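Local atomic coordinates of PilZ domain-containing protein (Legionella pneumophila subsp. pneumophila, PDB entry 4Q63), a protein that is of unknown function but may bind the bacterial second messenger cyclic di-GMP through its PilZ-like domain. Residues T44-E49 / Y65-A70; V38-K43 / D72-L77; N19-N24 / V51-I56; M61-E66 / E82-K87. All blocks are in the same frame, centred on the assembly; numbering follows the deposited sequence. Where two conformers were deposited one is given.

Contact 1. Residues T44-E49 / Y65-A70. With CD (cadmium ion), chain F; CD (cadmium ion), chain C.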
# COMPACT_ATOMS: atom_id res chain seq x y z
N THR A 44 13.59 -9.46 7.20
CA THR A 44 12.98 -10.46 6.34
C THR A 44 12.82 -9.88 4.94
O THR A 44 12.03 -8.97 4.73
CB THR A 44 11.59 -10.88 6.86
OG1 THR A 44 11.58 -10.86 8.30
CG2 THR A 44 11.23 -12.27 6.37
N ASP A 45 13.58 -10.41 3.99
CA ASP A 45 13.43 -10.04 2.59
C ASP A 45 12.05 -10.48 2.10
O ASP A 45 11.80 -11.67 1.95
CB ASP A 45 14.53 -10.67 1.74
CG ASP A 45 15.75 -9.77 1.58
OD1 ASP A 45 15.58 -8.60 1.19
OD2 ASP A 45 16.88 -10.24 1.85
N ILE A 46 11.17 -9.51 1.86
CA ILE A 46 9.79 -9.79 1.46
C ILE A 46 9.71 -10.45 0.08
O ILE A 46 10.55 -10.21 -0.78
CB ILE A 46 8.93 -8.52 1.48
CG1 ILE A 46 9.28 -7.61 0.30
CG2 ILE A 46 9.11 -7.78 2.79
CD1 ILE A 46 8.23 -6.55 0.04
N PRO A 47 8.69 -11.30 -0.13
CA PRO A 47 8.53 -11.99 -1.42
C PRO A 47 8.43 -11.01 -2.58
O PRO A 47 7.82 -9.95 -2.42
CB PRO A 47 7.20 -12.73 -1.25
CG PRO A 47 7.07 -12.94 0.21
CD PRO A 47 7.65 -11.71 0.84
N LYS A 48 9.01 -11.37 -3.72
CA LYS A 48 8.92 -10.54 -4.92
C LYS A 48 7.48 -10.36 -5.38
O LYS A 48 7.15 -9.36 -5.98
CB LYS A 48 9.79 -11.11 -6.04
CG LYS A 48 11.26 -10.91 -5.78
CD LYS A 48 11.55 -9.44 -5.54
CE LYS A 48 11.39 -8.63 -6.82
NZ LYS A 48 12.48 -8.91 -7.79
N GLU A 49 6.62 -11.33 -5.06
CA GLU A 49 5.21 -11.30 -5.47
C GLU A 49 4.45 -11.87 -4.30
O GLU A 49 4.91 -12.83 -3.68
CB GLU A 49 4.97 -12.21 -6.69
CG GLU A 49 5.36 -11.64 -8.03
CD GLU A 49 5.56 -12.71 -9.08
OE1 GLU A 49 5.97 -12.36 -10.20
OE2 GLU A 49 5.30 -13.91 -8.80
N TYR A 65 0.41 -7.88 -5.01
CA TYR A 65 1.45 -6.91 -5.34
C TYR A 65 2.66 -7.61 -5.96
O TYR A 65 2.85 -8.82 -5.79
CB TYR A 65 1.95 -6.18 -4.08
CG TYR A 65 2.84 -7.06 -3.24
CD1 TYR A 65 2.31 -7.87 -2.25
CD2 TYR A 65 4.22 -7.10 -3.45
CE1 TYR A 65 3.12 -8.68 -1.51
CE2 TYR A 65 5.03 -7.93 -2.73
CZ TYR A 65 4.48 -8.72 -1.76
OH TYR A 65 5.28 -9.55 -1.01
N GLU A 66 3.51 -6.83 -6.60
CA GLU A 66 4.84 -7.32 -6.90
C GLU A 66 5.84 -6.18 -6.66
O GLU A 66 5.49 -5.00 -6.83
CB GLU A 66 4.90 -7.75 -8.36
CG GLU A 66 4.56 -6.59 -9.27
CD GLU A 66 4.50 -6.98 -10.71
OE1 GLU A 66 4.72 -8.16 -11.02
OE2 GLU A 66 4.22 -6.09 -11.53
N VAL A 67 7.05 -6.53 -6.25
CA VAL A 67 8.15 -5.55 -6.12
C VAL A 67 8.65 -5.20 -7.52
O VAL A 67 8.99 -6.10 -8.30
CB VAL A 67 9.29 -6.13 -5.28
CG1 VAL A 67 10.49 -5.17 -5.24
CG2 VAL A 67 8.79 -6.48 -3.86
N ILE A 68 8.68 -3.90 -7.85
CA ILE A 68 9.14 -3.47 -9.19
C ILE A 68 10.40 -2.63 -9.16
O ILE A 68 11.04 -2.42 -10.20
CB ILE A 68 8.06 -2.69 -9.99
CG1 ILE A 68 7.71 -1.36 -9.29
CG2 ILE A 68 6.84 -3.58 -10.19
CD1 ILE A 68 7.07 -0.30 -10.19
N ARG A 69 10.76 -2.14 -7.97
CA ARG A 69 12.00 -1.36 -7.85
C ARG A 69 12.45 -1.39 -6.39
O ARG A 69 11.63 -1.30 -5.47
CB ARG A 69 11.74 0.10 -8.29
CG ARG A 69 12.92 1.05 -8.21
CD ARG A 69 12.51 2.47 -8.63
NE ARG A 69 11.71 2.41 -9.84
CZ ARG A 69 10.47 2.88 -9.96
NH1 ARG A 69 9.89 3.52 -8.95
NH2 ARG A 69 9.82 2.74 -11.11
N ALA A 70 13.75 -1.56 -6.18
CA ALA A 70 14.31 -1.43 -4.84
C ALA A 70 15.27 -0.25 -4.83
O ALA A 70 16.25 -0.24 -5.56
CB ALA A 70 15.03 -2.70 -4.45
CD CD F . 3.88 -13.30 -11.55
CD CD C . 5.36 -7.38 -13.41
O HOH W 1 3.74 -6.21 -14.69
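Tyr65 and Val67 of strand 59-71 receive the loop 44-49 as it runs into strand 49-56, in the PilZ-like beta-barrel. The Tyr65 ring does much of the work. Its chi1 of 75° sets CG between the backbone N and the carbonyl carbon. The ring lies against Leu22, and its hydroxyl donates to Pro47 O at 2.9 Å, from a position tilted 32° out of the carbonyl plane; that oxygen sits at the ring edge, while Glu49 C lies over one face. Pro47 CB and CD both approach the same hydroxyl, so the phenol tip is lodged against the proline ring as well as its carbonyl. Next along the strand, Val67 N donates to Lys48 O over 2.8 Å, and Glu66 CA adds a CA-H...O contact to this oxygen at 3.2 Å. Side chains of Ile46 and Lys48 both touch Val67: Ile46 CD1 lies 3.9 Å from Val67 CG2, and the Lys48 chain, bent at chi2, chi3 and chi4, folds back across the valine at about a right angle until its CE is 3.6 Å from Val67 CB. Glu49 and Glu66, a non-hydrogen-bonded antiparallel pair, extend side by side in the same direction. Their like charges are probably eased by separate cadmium ions and, for Glu66, by His78, which is hydrogen-bonded to OE2. Glu66 chelates its cadmium through both carboxylate oxygens, whereas Glu49 OE1 meets a different cadmium at 2.7 Å.

Contact 2. Residues V38-K43 / D72-L77. With CD (cadmium ion), chain E.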
# COMPACT_ATOMS: atom_id res chain seq x y z
N VAL A 38 5.08 2.67 -1.69
CA VAL A 38 6.48 2.66 -1.27
C VAL A 38 6.55 2.17 0.17
O VAL A 38 5.93 2.74 1.06
CB VAL A 38 7.03 4.06 -1.34
CG1 VAL A 38 8.56 4.08 -0.95
CG2 VAL A 38 6.81 4.61 -2.76
N VAL A 39 7.25 1.05 0.39
CA VAL A 39 7.42 0.48 1.72
C VAL A 39 8.91 0.42 2.13
O VAL A 39 9.80 0.48 1.27
CB VAL A 39 6.80 -0.93 1.82
CG1 VAL A 39 5.31 -0.88 1.45
CG2 VAL A 39 7.54 -1.91 0.91
N VAL A 40 9.16 0.30 3.42
CA VAL A 40 10.53 0.24 3.91
C VAL A 40 11.02 -1.19 4.09
O VAL A 40 10.33 -2.02 4.68
CB VAL A 40 10.67 0.98 5.24
CG1 VAL A 40 12.17 1.16 5.62
CG2 VAL A 40 9.96 2.33 5.14
N LYS A 41 12.22 -1.47 3.59
CA LYS A 41 12.81 -2.81 3.69
C LYS A 41 13.10 -3.21 5.13
O LYS A 41 13.58 -2.40 5.93
CB LYS A 41 14.10 -2.87 2.85
CG LYS A 41 14.94 -4.12 3.04
CD LYS A 41 16.19 -4.08 2.17
CE LYS A 41 16.91 -5.41 2.17
NZ LYS A 41 17.97 -5.47 1.12
N GLN A 42 12.80 -4.46 5.48
CA GLN A 42 13.12 -4.99 6.80
C GLN A 42 14.11 -6.15 6.72
O GLN A 42 14.63 -6.46 5.65
CB GLN A 42 11.86 -5.42 7.53
CG GLN A 42 10.96 -4.27 7.92
CD GLN A 42 9.53 -4.70 8.13
OE1 GLN A 42 9.09 -5.71 7.59
NE2 GLN A 42 8.80 -3.93 8.92
N LYS A 43 14.36 -6.79 7.86
CA LYS A 43 15.29 -7.91 7.93
C LYS A 43 14.83 -9.04 7.02
O LYS A 43 15.59 -9.52 6.17
CB LYS A 43 15.43 -8.43 9.36
CG LYS A 43 16.61 -9.35 9.57
CD LYS A 43 16.47 -10.16 10.85
CE LYS A 43 16.31 -9.26 12.06
NZ LYS A 43 16.16 -10.05 13.32
N ASP A 72 17.61 2.10 -2.33
CA ASP A 72 18.25 2.05 -1.01
C ASP A 72 17.45 1.16 -0.04
O ASP A 72 17.38 -0.06 -0.23
CB ASP A 72 18.48 3.44 -0.42
CG ASP A 72 19.55 3.44 0.67
OD1 ASP A 72 19.69 2.39 1.33
OD2 ASP A 72 20.25 4.47 0.85
N ASN A 73 16.83 1.77 0.96
CA ASN A 73 16.03 1.01 1.92
C ASN A 73 14.52 0.98 1.65
O ASN A 73 13.76 0.37 2.41
CB ASN A 73 16.32 1.45 3.37
CG ASN A 73 17.40 0.61 4.03
OD1 ASN A 73 17.40 -0.62 3.93
ND2 ASN A 73 18.34 1.27 4.70
N ASN A 74 14.08 1.62 0.57
CA ASN A 74 12.69 1.57 0.15
C ASN A 74 12.46 0.57 -0.99
O ASN A 74 13.34 0.31 -1.82
CB ASN A 74 12.16 2.94 -0.28
CG ASN A 74 12.08 3.92 0.88
OD1 ASN A 74 12.04 3.52 2.04
ND2 ASN A 74 12.08 5.21 0.56
N ILE A 75 11.26 0.03 -1.00
CA ILE A 75 10.86 -0.96 -1.97
C ILE A 75 9.63 -0.37 -2.62
O ILE A 75 8.73 0.11 -1.93
CB ILE A 75 10.52 -2.27 -1.23
CG1 ILE A 75 11.74 -2.72 -0.40
CG2 ILE A 75 10.13 -3.34 -2.20
CD1 ILE A 75 11.49 -3.95 0.44
N VAL A 76 9.58 -0.38 -3.94
CA VAL A 76 8.36 0.07 -4.63
C VAL A 76 7.49 -1.13 -5.05
O VAL A 76 7.95 -2.01 -5.77
CB VAL A 76 8.69 0.93 -5.88
CG1 VAL A 76 7.42 1.38 -6.59
CG2 VAL A 76 9.58 2.12 -5.50
N LEU A 77 6.23 -1.15 -4.60
CA LEU A 77 5.30 -2.21 -4.95
C LEU A 77 4.34 -1.75 -6.02
O LEU A 77 3.96 -0.59 -6.08
CB LEU A 77 4.47 -2.65 -3.73
CG LEU A 77 5.20 -2.95 -2.43
CD1 LEU A 77 4.18 -3.44 -1.38
CD2 LEU A 77 6.33 -3.98 -2.64
CD CD E . 20.86 3.37 3.46
O HOH W 2 18.47 3.84 4.36
O HOH W 3 21.24 1.50 5.19
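Val39 and Ile75 face each other as a hydrogen-bonded antiparallel pair. Val39 N reaches Ile75 O at 2.9 Å, and Ile75 N returns to Val39 O at 2.7 Å. Their side chains share the buried face: in Val39, chi1 -57° sets CG1 anti to the carbonyl carbon and CG2 between that carbon and the backbone N. CG2 packs on Ile75 CB at 3.7 Å, while CG1 meets Leu77 CD1. Ile75 CD1 rests against CA and CB of Lys41. On the other face Val38 CG1 touches Asn74 CB at 3.8 Å, and Val40 CG2 comes near Asn74 OD1. The pairing joins two strands of the PilZ-like barrel through their segments 38-40 and 74-77, whose N-to-C directions differ by 145°. Past the last bridge, Lys41 N still donates to Asn73 O, a 2.7 Å bond with 173° at the hydrogen. Behind this first shell, strand 25-33 backs Val39 through Ile27, and Val67 of strand 59-71 lies against Ile75 and Leu77. At the turn, Asp72 OD1 binds a cadmium ion at 2.6 Å, and Asn73 ND2 donates to water 2, a ligand of the same ion.

Contact 3. Residues N19-N24 / V51-I56. With EDO (1,2-ethanediol), chain I.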
# COMPACT_ATOMS: atom_id res chain seq x y z
N ASN A 19 -2.16 1.30 7.65
CA ASN A 19 -1.35 0.21 8.18
C ASN A 19 -1.35 -0.92 7.18
O ASN A 19 -2.35 -1.17 6.49
CB ASN A 19 -1.92 -0.27 9.51
CG ASN A 19 -2.04 0.85 10.52
OD1 ASN A 19 -3.14 1.36 10.78
ND2 ASN A 19 -0.91 1.25 11.09
N ALA A 20 -0.23 -1.61 7.09
CA ALA A 20 -0.10 -2.70 6.15
C ALA A 20 0.62 -3.85 6.83
O ALA A 20 1.39 -3.65 7.77
CB ALA A 20 0.65 -2.24 4.91
N SER A 21 0.39 -5.06 6.33
CA SER A 21 1.10 -6.22 6.82
C SER A 21 1.28 -7.23 5.70
O SER A 21 0.46 -7.30 4.79
CB SER A 21 0.35 -6.86 8.00
OG SER A 21 -0.84 -7.47 7.53
N LEU A 22 2.36 -8.01 5.77
CA LEU A 22 2.60 -9.12 4.85
C LEU A 22 2.68 -10.42 5.63
O LEU A 22 3.52 -10.55 6.51
CB LEU A 22 3.92 -8.92 4.13
CG LEU A 22 4.05 -7.83 3.07
CD1 LEU A 22 5.49 -7.71 2.65
CD2 LEU A 22 3.19 -8.17 1.89
N ASP A 23 1.83 -11.38 5.27
CA ASP A 23 1.76 -12.66 5.99
C ASP A 23 1.68 -12.42 7.50
O ASP A 23 2.45 -12.99 8.27
CB ASP A 23 2.94 -13.57 5.65
CG ASP A 23 2.94 -14.02 4.19
OD1 ASP A 23 2.03 -14.78 3.80
OD2 ASP A 23 3.87 -13.61 3.45
N ASN A 24 0.76 -11.54 7.89
CA ASN A 24 0.55 -11.17 9.28
C ASN A 24 1.76 -10.54 9.97
O ASN A 24 1.84 -10.50 11.20
CB ASN A 24 0.03 -12.37 10.09
CG ASN A 24 -0.96 -11.95 11.16
OD1 ASN A 24 -1.73 -11.02 10.97
ND2 ASN A 24 -0.94 -12.65 12.29
N VAL A 51 0.72 -11.11 -1.45
CA VAL A 51 -0.52 -10.45 -1.05
C VAL A 51 -0.21 -9.50 0.08
O VAL A 51 0.41 -9.90 1.06
CB VAL A 51 -1.55 -11.47 -0.49
CG1 VAL A 51 -2.77 -10.71 0.08
CG2 VAL A 51 -1.98 -12.47 -1.54
N LEU A 52 -0.63 -8.25 -0.07
CA LEU A 52 -0.47 -7.26 0.99
C LEU A 52 -1.83 -7.01 1.65
O LEU A 52 -2.84 -6.88 0.95
CB LEU A 52 0.04 -5.97 0.38
CG LEU A 52 0.24 -4.75 1.28
CD1 LEU A 52 1.30 -5.04 2.33
CD2 LEU A 52 0.67 -3.54 0.43
N LYS A 53 -1.86 -6.95 2.98
CA LYS A 53 -3.08 -6.62 3.68
C LYS A 53 -3.03 -5.14 4.07
O LYS A 53 -2.09 -4.69 4.72
CB LYS A 53 -3.26 -7.49 4.92
CG LYS A 53 -4.60 -7.30 5.63
CD LYS A 53 -4.81 -8.38 6.70
CE LYS A 53 -4.96 -7.77 8.08
NZ LYS A 53 -5.14 -8.82 9.14
N LEU A 54 -4.06 -4.40 3.68
CA LEU A 54 -4.10 -2.96 3.93
C LEU A 54 -5.25 -2.61 4.84
O LEU A 54 -6.39 -3.08 4.66
CB LEU A 54 -4.30 -2.24 2.60
CG LEU A 54 -3.56 -0.95 2.32
CD1 LEU A 54 -2.06 -1.17 2.42
CD2 LEU A 54 -3.96 -0.50 0.94
N GLN A 55 -4.97 -1.79 5.85
CA GLN A 55 -6.00 -1.25 6.71
C GLN A 55 -5.98 0.27 6.73
O GLN A 55 -4.94 0.91 7.01
CB GLN A 55 -5.90 -1.80 8.13
CG GLN A 55 -7.01 -1.29 9.03
CD GLN A 55 -7.14 -2.08 10.31
OE1 GLN A 55 -8.13 -1.96 11.05
NE2 GLN A 55 -6.14 -2.92 10.59
N ILE A 56 -7.12 0.86 6.40
CA ILE A 56 -7.25 2.31 6.36
C ILE A 56 -8.50 2.66 7.13
O ILE A 56 -9.62 2.44 6.65
CB ILE A 56 -7.39 2.83 4.92
CG1 ILE A 56 -6.18 2.40 4.08
CG2 ILE A 56 -7.58 4.35 4.93
CD1 ILE A 56 -6.27 2.77 2.62
C1 EDO I . -1.87 -4.62 9.73
O1 EDO I . -2.11 -5.06 11.07
C2 EDO I . -3.18 -4.57 8.97
O2 EDO I . -2.90 -4.44 7.57
O HOH W 4 -0.51 -10.75 3.50
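Ala20 presents a small CB into the hollow between two leucines of the facing strand: Leu54 CD1 lies 3.8 Å from it and Leu52 CD1 3.9 Å. Leu52 CD1 is itself a bump with several neighbours. Its chi1 of 178° sets CG anti to the backbone N, and chi2 63° turns CD1 to 3.4 Å from Ser21 O and 3.7 Å from Leu22 CD2. Leu22 leans back in turn, its CD2 packing on both Leu52 CD1 and Val51 O, so the two leucine side chains cross at a slant. This face of strands 18-22 and 49-56 is directed into the PilZ-like barrel, where Ile27 of strand 25-33 touches Ala20 and Leu52, Leu77 and Phe79 adjoin Leu52, and Leu88 of helix 82-100 reaches Leu54. The opposite face, carrying Asn19, Ser21, Lys53 and Gln55, is polar. There Ser21 OG sits against Lys53 CB at 3.6 Å, and a 1,2-ethanediol molecule, probably from the crystallisation liquor, lies beside them, with C2 near both Lys53 CE and Gln55 NE2. From Asn19 to Ser21 the antiparallel ladder is made of four bonds. Asn19 and Gln55 exchange two, the one from Asn19 N to Gln55 O having an angle of 177° at the hydrogen, and Ser21 and Lys53 exchange two more. Beyond Leu22, water 4 accepts from Asp23 N and donates to Val51 O at 2.7 Å. The chemistry is thus two-sided: branched apolar groups belong to the barrel interior, while the other face carries polar side chains, beside which the diol makes a weak bond to Asn19 O.

Contact 4. Residues M61-E66 / E82-K87. With CD (cadmium ion), chain B; CD (cadmium ion), chain C.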
# COMPACT_ATOMS: atom_id res chain seq x y z
N MSE A 61 -8.52 -4.51 3.33
CA MSE A 61 -8.54 -5.31 2.11
C MSE A 61 -7.21 -6.00 1.90
O MSE A 61 -6.24 -5.72 2.60
CB MSE A 61 -8.92 -4.47 0.89
CG MSE A 61 -7.96 -3.33 0.57
SE MSE A 61 -8.39 -2.39 -1.12
CE MSE A 61 -8.52 -3.92 -2.33
N GLU A 62 -7.18 -6.90 0.93
CA GLU A 62 -5.95 -7.55 0.47
C GLU A 62 -5.72 -7.23 -0.99
O GLU A 62 -6.66 -7.24 -1.80
CB GLU A 62 -6.06 -9.06 0.65
CG GLU A 62 -6.11 -9.47 2.09
CD GLU A 62 -6.19 -10.97 2.26
OE1 GLU A 62 -5.18 -11.57 2.71
OE2 GLU A 62 -7.24 -11.55 1.94
N LEU A 63 -4.46 -7.00 -1.33
CA LEU A 63 -4.03 -6.61 -2.66
C LEU A 63 -2.86 -7.47 -3.09
O LEU A 63 -1.87 -7.61 -2.37
CB LEU A 63 -3.57 -5.14 -2.67
CG LEU A 63 -4.67 -4.11 -2.41
CD1 LEU A 63 -4.13 -3.02 -1.52
CD2 LEU A 63 -5.12 -3.54 -3.75
N CYS A 64 -3.00 -8.08 -4.26
CA CYS A 64 -1.89 -8.71 -4.93
C CYS A 64 -0.87 -7.63 -5.29
O CYS A 64 -1.23 -6.56 -5.80
CB CYS A 64 -2.43 -9.39 -6.19
SG CYS A 64 -3.11 -11.02 -5.93
N TYR A 65 0.41 -7.88 -5.01
CA TYR A 65 1.45 -6.91 -5.34
C TYR A 65 2.66 -7.61 -5.96
O TYR A 65 2.85 -8.82 -5.79
CB TYR A 65 1.95 -6.18 -4.08
CG TYR A 65 2.84 -7.06 -3.24
CD1 TYR A 65 2.31 -7.87 -2.25
CD2 TYR A 65 4.22 -7.10 -3.45
CE1 TYR A 65 3.12 -8.68 -1.51
CE2 TYR A 65 5.03 -7.93 -2.73
CZ TYR A 65 4.48 -8.72 -1.76
OH TYR A 65 5.28 -9.55 -1.01
N GLU A 66 3.51 -6.83 -6.60
CA GLU A 66 4.84 -7.32 -6.90
C GLU A 66 5.84 -6.18 -6.66
O GLU A 66 5.49 -5.00 -6.83
CB GLU A 66 4.90 -7.75 -8.36
CG GLU A 66 4.56 -6.59 -9.27
CD GLU A 66 4.50 -6.98 -10.71
OE1 GLU A 66 4.72 -8.16 -11.02
OE2 GLU A 66 4.22 -6.09 -11.53
N GLU A 82 -6.50 -5.14 -11.54
CA GLU A 82 -7.30 -3.96 -11.85
C GLU A 82 -8.51 -3.82 -10.94
O GLU A 82 -8.77 -2.73 -10.43
CB GLU A 82 -7.74 -3.96 -13.32
CG GLU A 82 -8.14 -2.59 -13.83
CD GLU A 82 -8.18 -2.51 -15.34
OE1 GLU A 82 -9.12 -3.09 -15.93
OE2 GLU A 82 -7.27 -1.89 -15.94
N ASP A 83 -9.24 -4.90 -10.70
CA ASP A 83 -10.45 -4.82 -9.88
C ASP A 83 -10.13 -4.46 -8.42
O ASP A 83 -10.89 -3.73 -7.78
CB ASP A 83 -11.28 -6.10 -9.98
CG ASP A 83 -10.66 -7.27 -9.25
OD1 ASP A 83 -9.41 -7.36 -9.16
OD2 ASP A 83 -11.44 -8.10 -8.76
N GLU A 84 -9.00 -4.94 -7.92
CA GLU A 84 -8.54 -4.56 -6.58
C GLU A 84 -8.02 -3.11 -6.53
O GLU A 84 -8.20 -2.43 -5.52
CB GLU A 84 -7.44 -5.51 -6.10
CG GLU A 84 -7.88 -6.96 -6.03
CD GLU A 84 -6.71 -7.91 -5.84
OE1 GLU A 84 -5.57 -7.46 -5.71
OE2 GLU A 84 -6.93 -9.12 -5.85
N THR A 85 -7.40 -2.63 -7.61
CA THR A 85 -6.93 -1.24 -7.63
C THR A 85 -8.10 -0.26 -7.76
O THR A 85 -8.04 0.88 -7.26
CB THR A 85 -5.90 -0.97 -8.73
OG1 THR A 85 -6.48 -1.18 -10.03
CG2 THR A 85 -4.65 -1.86 -8.55
N ASN A 86 -9.17 -0.70 -8.42
CA ASN A 86 -10.41 0.08 -8.47
C ASN A 86 -11.02 0.27 -7.09
O ASN A 86 -11.42 1.37 -6.74
CB ASN A 86 -11.44 -0.55 -9.41
CG ASN A 86 -11.05 -0.40 -10.88
OD1 ASN A 86 -10.24 0.45 -11.24
ND2 ASN A 86 -11.66 -1.22 -11.73
N LYS A 87 -11.07 -0.79 -6.30
CA LYS A 87 -11.57 -0.68 -4.93
C LYS A 87 -10.71 0.28 -4.09
O LYS A 87 -11.22 1.14 -3.37
CB LYS A 87 -11.63 -2.04 -4.24
CG LYS A 87 -12.89 -2.85 -4.52
CD LYS A 87 -12.99 -4.02 -3.53
CE LYS A 87 -12.88 -3.53 -2.09
NZ LYS A 87 -12.03 -4.42 -1.25
CD CD B . -6.28 -13.84 2.52
CD CD C . 5.36 -7.38 -13.41
O HOH W 5 -3.76 -5.77 -6.93
O HOH W 6 -7.57 -13.38 4.84
O HOH W 7 -7.78 -15.90 2.46
O HOH W 1 3.74 -6.21 -14.69
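Cys64 N and Glu84 OE1 form the direct hydrogen bond between segments 61-66 and 82-87, 3.0 Å long. The amide meets the carboxylate oxygen on its syn side, 22° out of the plane. Glu84 points its CB toward the strand and continues extended beyond CG, which delivers the carboxylate to the backbone. Water 5 donates to the same OE1 at 2.8 Å and also to Cys64 O, so that Cys64 N directly and Cys64 O through the water are linked to OE1. Apolar contacts flank this polar link. The Leu63 and Glu84 side chains run past each other in opposite directions, Leu63 CD2 coming 3.8 Å from Glu84 CB. Leu88, one residue beyond Lys87, packs on both Met61 and Leu63. Separately, in the conformer given, Met61 (selenomethionine) brings CE beside Glu84 O and Lys87 NZ. Within the helix, Thr85 OG1 donates to Glu82 O at 2.8 Å, an oxygen that also accepts from Asn86 N. As for metal binding, both carboxylate oxygens of the exposed Glu62 hold a cadmium ion, which waters 6 and 7 also ligate. Strand segment 61-66 and helix segment 82-87 run at 128°, the C-terminal helix lying against a strand of the PilZ-like barrel.

How the contacts relate
From the N terminus, strand 18-22 comes first, and contact 3 closes its loop when strand 49-56 returns beside it. Before that happens, segment 38-43 has opened contact 2 and segment 44-49 contact 1, so contact 3 crosses both. Contact 1 closes on strand 59-71 and is nested inside the larger loop that contact 2 closes on strand 74-79. Contact 4 opens on the same strand 59-71, sharing Tyr65 and Glu66 with contact 1, after contact 3 has closed; it crosses contact 2 and ends on helix 82-100. Strand 59-71 bonds to strand 49-56 of contact 3 and to strand 74-79 of contact 2, tying barrel, loop and helix together.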